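Local coordinates for protein translation initiation factor eIF-2B (Pyrococcus horikoshii, PDB 1VB5) that probably takes part in translation initiation by catalysing the exchange of GDP for GTP on initiation factor 2, at residues Val216-Thr220 against Tyr221-Pro225; Gly267-Pro271 against Pro272-Gln276. All blocks are in the same frame, centred on the assembly; numbering follows the deposited sequence.

The two contacts follow one another along the chain and both reach the mixed, largely parallel sheet of the Rossmann-like domain. Contact 1 lies where strand 214-217 gives way to a short 3-10 turn; contact 2 is the C-terminal end of the chain, where strand 267-269, the antiparallel outermost strand within this chain, runs into a turn. Strand 261-264 separates the two strands in the sheet. Their centres are about 10 Å apart, and the ring of Phe223 joins them: its CE2 lies 4.1 Å from Ile275 CG1 and its CZ 4.1 Å from Val269 CG1. Ile275, next to the last residue, and strand 267-269 are thereby packed against the loop that leaves strand 214-217.

Contact 1 of 2, residues Val216-Thr220 against Tyr221-Pro225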
loop_
_atom_site.group_PDB
_atom_site.type_symbol
_atom_site.label_atom_id
_atom_site.label_comp_id
_atom_site.label_asym_id
_atom_site.label_seq_id
_atom_site.Cartn_x
_atom_site.Cartn_y
_atom_site.Cartn_z
ATOM N N VAL B 216 -7.615 17.433 -1.172
ATOM C CA VAL B 216 -6.646 17.510 -0.094
ATOM C C VAL B 216 -7.096 18.588 0.887
ATOM O O VAL B 216 -7.441 19.695 0.479
ATOM C CB VAL B 216 -5.249 17.875 -0.636
ATOM C CG1 VAL B 216 -4.271 18.079 0.524
ATOM C CG2 VAL B 216 -4.761 16.782 -1.573
ATOM N N ALA B 217 -7.114 18.256 2.172
ATOM C CA ALA B 217 -7.520 19.215 3.195
ATOM C C ALA B 217 -6.271 19.751 3.876
ATOM O O ALA B 217 -5.543 19.001 4.529
ATOM C CB ALA B 217 -8.424 18.537 4.222
ATOM N N ALA B 218 -6.017 21.046 3.721
ATOM C CA ALA B 218 -4.839 21.643 4.332
ATOM C C ALA B 218 -5.056 23.094 4.735
ATOM O O ALA B 218 -5.346 23.941 3.895
ATOM C CB ALA B 218 -3.658 21.552 3.376
ATOM N N GLU B 219 -4.922 23.380 6.027
ATOM C CA GLU B 219 -5.079 24.749 6.489
ATOM C C GLU B 219 -3.914 25.543 5.909
ATOM O O GLU B 219 -2.864 24.982 5.584
ATOM C CB GLU B 219 -5.048 24.833 8.023
ATOM C CG GLU B 219 -6.245 24.195 8.706
ATOM C CD GLU B 219 -6.043 22.715 9.004
ATOM O OE1 GLU B 219 -5.175 22.086 8.366
ATOM O OE2 GLU B 219 -6.764 22.180 9.876
ATOM N N THR B 220 -4.114 26.849 5.782
ATOM C CA THR B 220 -3.102 27.744 5.242
ATOM C C THR B 220 -1.735 27.666 5.931
ATOM O O THR B 220 -0.705 27.881 5.293
ATOM C CB THR B 220 -3.637 29.196 5.274
ATOM O OG1 THR B 220 -4.491 29.398 4.140
ATOM C CG2 THR B 220 -2.510 30.201 5.258
ATOM N N TYR B 221 -1.708 27.355 7.223
ATOM C CA TYR B 221 -0.428 27.278 7.916
ATOM C C TYR B 221 0.332 26.003 7.542
ATOM O O TYR B 221 1.409 25.735 8.071
ATOM C CB TYR B 221 -0.617 27.398 9.442
ATOM C CG TYR B 221 -1.373 26.267 10.104
ATOM C CD1 TYR B 221 -0.755 25.040 10.355
ATOM C CD2 TYR B 221 -2.710 26.415 10.464
ATOM C CE1 TYR B 221 -1.452 23.989 10.944
ATOM C CE2 TYR B 221 -3.418 25.370 11.052
ATOM C CZ TYR B 221 -2.783 24.161 11.286
ATOM O OH TYR B 221 -3.485 23.114 11.847
ATOM N N LYS B 222 -0.227 25.227 6.615
ATOM C CA LYS B 222 0.433 24.005 6.157
ATOM C C LYS B 222 1.063 24.232 4.785
ATOM O O LYS B 222 1.692 23.336 4.218
ATOM C CB LYS B 222 -0.558 22.837 6.110
ATOM C CG LYS B 222 -0.964 22.364 7.496
ATOM C CD LYS B 222 -1.993 21.249 7.453
ATOM C CE LYS B 222 -2.151 20.612 8.828
ATOM N NZ LYS B 222 -3.130 19.493 8.806
ATOM N N PHE B 223 0.885 25.439 4.255
ATOM C CA PHE B 223 1.465 25.807 2.966
ATOM C C PHE B 223 2.872 26.337 3.238
ATOM O O PHE B 223 3.040 27.266 4.032
ATOM C CB PHE B 223 0.639 26.912 2.288
ATOM C CG PHE B 223 -0.648 26.432 1.665
ATOM C CD1 PHE B 223 -1.607 25.775 2.424
ATOM C CD2 PHE B 223 -0.908 26.670 0.316
ATOM C CE1 PHE B 223 -2.817 25.361 1.854
ATOM C CE2 PHE B 223 -2.112 26.263 -0.264
ATOM C CZ PHE B 223 -3.070 25.606 0.511
ATOM N N HIS B 224 3.884 25.744 2.609
ATOM C CA HIS B 224 5.251 26.214 2.809
ATOM C C HIS B 224 5.481 27.285 1.745
ATOM O O HIS B 224 5.213 27.071 0.558
ATOM C CB HIS B 224 6.248 25.070 2.648
ATOM C CG HIS B 224 7.613 25.386 3.172
ATOM N ND1 HIS B 224 8.138 24.784 4.297
ATOM C CD2 HIS B 224 8.558 26.246 2.730
ATOM C CE1 HIS B 224 9.350 25.259 4.524
ATOM N NE2 HIS B 224 9.628 26.148 3.587
ATOM N N PRO B 225 5.984 28.458 2.156
ATOM C CA PRO B 225 6.229 29.568 1.232
ATOM C C PRO B 225 7.422 29.523 0.288
ATOM O O PRO B 225 7.437 30.245 -0.707
ATOM C CB PRO B 225 6.299 30.769 2.169
ATOM C CG PRO B 225 6.985 30.188 3.366
ATOM C CD PRO B 225 6.271 28.859 3.546
HETATM O O HOH W 1 -4.814 18.512 6.995
#
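Glu219 lies between Tyr221 and Lys222 in the turn that follows strand 214-217, with Tyr221 along its methylene groups, Lys222 at its carboxylate and helix 78-106 as a further neighbour. Glu219 CB lies 3.5 Å from Tyr221 CE2; the two side chains run side by side in the same direction, their carboxylate and ring planes 27° apart. Tyr221 reaches this position because its CG sits between the backbone N and the carbonyl carbon (chi1 66°). Beyond CG the Lys222 chain is fully extended and runs alongside the glutamate, so that NZ forms a salt bridge with Glu219 OE1 at 3.3 Å, with only a weak hydrogen bond. A water bonded to the same NZ at 2.7 Å donates to Ala217 O, linking the lysine to the end of the strand.

The backbone turns through Thr220 and Tyr221: Lys222 N donates to Glu219 O at 2.8 Å and Phe223 N to Thr220 O at 3.1 Å, while Thr220 N is bonded to Glu265 OE1. This 3-10 turn brings the Phe223 ring back beside the strand exit, with Ala218 O in plane at its edge, 3.5 Å from CE1. Tyr221 OH is buried without a polar partner, whereas Glu219 OE2 is hydrogen-bonded to Thr121 OG1 of helix 120-131; the ammonium of Lys222 would probably offset part of the cost of burying the carboxylate.

Contact 2 of 2, residues Gly267-Pro271 against Pro272-Gln276; sequences GIVIP and PRDIQ
A C-terminal turn, entered through a cis peptide bond between Pro271 and Pro272, folds the last residues of the chain back on the end of strand 267-269, and Asp274 meets Ile270 across it. Two bonds tie this pair together. Asp274 N donates to Ile270 O at 3.1 Å in a nearly straight bond (165°), while Ile270 N donates to Asp274 OD2 at 3.0 Å, meeting the oxygen from above the carboxylate plane. With CG beside its own backbone N (chi1 -58°), the aspartate directs OD2 to the amide just past the strand and also brings it 3.5 Å from Ile270 CB.

Pro272 to Ile275 form a type I beta turn, closed by Ile275 N donating to Pro272 O at 3.1 Å. The turn carries Ile275 round to Pro271, where its CD1 presses on the proline ring at CB, a tight 3.4 Å. Val269, Pro271 and Ile275 all pack on Ile262 of the neighbouring strand 261-264, and Trp256 lies against both prolines.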
loop_
_atom_site.group_PDB
_atom_site.type_symbol
_atom_site.label_atom_id
_atom_site.label_comp_id
_atom_site.label_asym_id
_atom_site.label_seq_id
_atom_site.Cartn_x
_atom_site.Cartn_y
_atom_site.Cartn_z
ATOM N N GLY B 267 -11.302 28.671 1.759
ATOM C CA GLY B 267 -12.029 28.159 0.612
ATOM C C GLY B 267 -11.208 27.114 -0.122
ATOM O O GLY B 267 -10.053 26.863 0.220
ATOM N N ILE B 268 -11.801 26.499 -1.134
ATOM C CA ILE B 268 -11.104 25.479 -1.903
ATOM C C ILE B 268 -10.250 26.120 -2.997
ATOM O O ILE B 268 -10.762 26.788 -3.891
ATOM C CB ILE B 268 -12.108 24.491 -2.529
ATOM C CG1 ILE B 268 -12.975 23.885 -1.417
ATOM C CG2 ILE B 268 -11.362 23.413 -3.313
ATOM C CD1 ILE B 268 -14.045 22.916 -1.890
ATOM N N VAL B 269 -8.941 25.921 -2.894
ATOM C CA VAL B 269 -7.975 26.459 -3.844
ATOM C C VAL B 269 -7.592 25.409 -4.908
ATOM O O VAL B 269 -7.571 24.205 -4.629
ATOM C CB VAL B 269 -6.697 26.922 -3.086
ATOM C CG1 VAL B 269 -6.260 25.861 -2.106
ATOM C CG2 VAL B 269 -5.571 27.169 -4.043
ATOM N N ILE B 270 -7.288 25.876 -6.116
ATOM C CA ILE B 270 -6.903 25.002 -7.217
ATOM C C ILE B 270 -5.395 25.062 -7.473
ATOM O O ILE B 270 -4.871 26.085 -7.922
ATOM C CB ILE B 270 -7.608 25.408 -8.519
ATOM C CG1 ILE B 270 -9.121 25.443 -8.306
ATOM C CG2 ILE B 270 -7.236 24.430 -9.635
ATOM C CD1 ILE B 270 -9.909 25.843 -9.544
ATOM N N PRO B 271 -4.670 23.970 -7.184
ATOM C CA PRO B 271 -3.226 24.024 -7.432
ATOM C C PRO B 271 -2.963 23.864 -8.930
ATOM O O PRO B 271 -3.772 23.274 -9.647
ATOM C CB PRO B 271 -2.697 22.849 -6.621
ATOM C CG PRO B 271 -3.796 21.825 -6.810
ATOM C CD PRO B 271 -5.071 22.656 -6.650
ATOM N N PRO B 272 -1.837 24.401 -9.425
ATOM C CA PRO B 272 -0.829 25.134 -8.657
ATOM C C PRO B 272 -1.020 26.648 -8.780
ATOM O O PRO B 272 -0.391 27.425 -8.064
ATOM C CB PRO B 272 0.463 24.686 -9.315
ATOM C CG PRO B 272 0.077 24.736 -10.764
ATOM C CD PRO B 272 -1.324 24.083 -10.772
ATOM N N ARG B 273 -1.888 27.060 -9.694
ATOM C CA ARG B 273 -2.135 28.482 -9.937
ATOM C C ARG B 273 -2.550 29.334 -8.734
ATOM O O ARG B 273 -2.053 30.445 -8.566
ATOM C CB ARG B 273 -3.164 28.628 -11.058
ATOM C CG ARG B 273 -2.563 28.413 -12.433
ATOM C CD ARG B 273 -1.935 29.704 -12.925
ATOM N NE ARG B 273 -0.831 29.466 -13.840
ATOM C CZ ARG B 273 -0.458 30.308 -14.795
ATOM N NH1 ARG B 273 -1.104 31.456 -14.971
ATOM N NH2 ARG B 273 0.565 29.997 -15.572
ATOM N N ASP B 274 -3.448 28.827 -7.897
ATOM C CA ASP B 274 -3.891 29.604 -6.741
ATOM C C ASP B 274 -2.903 29.546 -5.581
ATOM O O ASP B 274 -3.058 30.255 -4.588
ATOM C CB ASP B 274 -5.261 29.129 -6.262
ATOM C CG ASP B 274 -6.318 29.214 -7.335
ATOM O OD1 ASP B 274 -6.062 29.859 -8.375
ATOM O OD2 ASP B 274 -7.414 28.643 -7.134
ATOM N N ILE B 275 -1.893 28.697 -5.709
ATOM C CA ILE B 275 -0.877 28.557 -4.675
ATOM C C ILE B 275 0.237 29.540 -4.993
ATOM O O ILE B 275 1.175 29.221 -5.723
ATOM C CB ILE B 275 -0.305 27.132 -4.660
ATOM C CG1 ILE B 275 -1.423 26.144 -4.322
ATOM C CG2 ILE B 275 0.847 27.040 -3.672
ATOM C CD1 ILE B 275 -0.989 24.710 -4.322
ATOM N N GLN B 276 0.136 30.744 -4.453
ATOM C CA GLN B 276 1.146 31.747 -4.735
ATOM C C GLN B 276 1.639 32.383 -3.450
ATOM O O GLN B 276 2.834 32.187 -3.136
ATOM C CB GLN B 276 0.560 32.801 -5.680
ATOM C CG GLN B 276 -0.173 32.181 -6.874
ATOM C CD GLN B 276 -0.724 33.206 -7.848
ATOM O OE1 GLN B 276 0.033 33.914 -8.517
ATOM N NE2 GLN B 276 -2.052 33.291 -7.933
ATOM O OXT GLN B 276 0.828 33.049 -2.770
#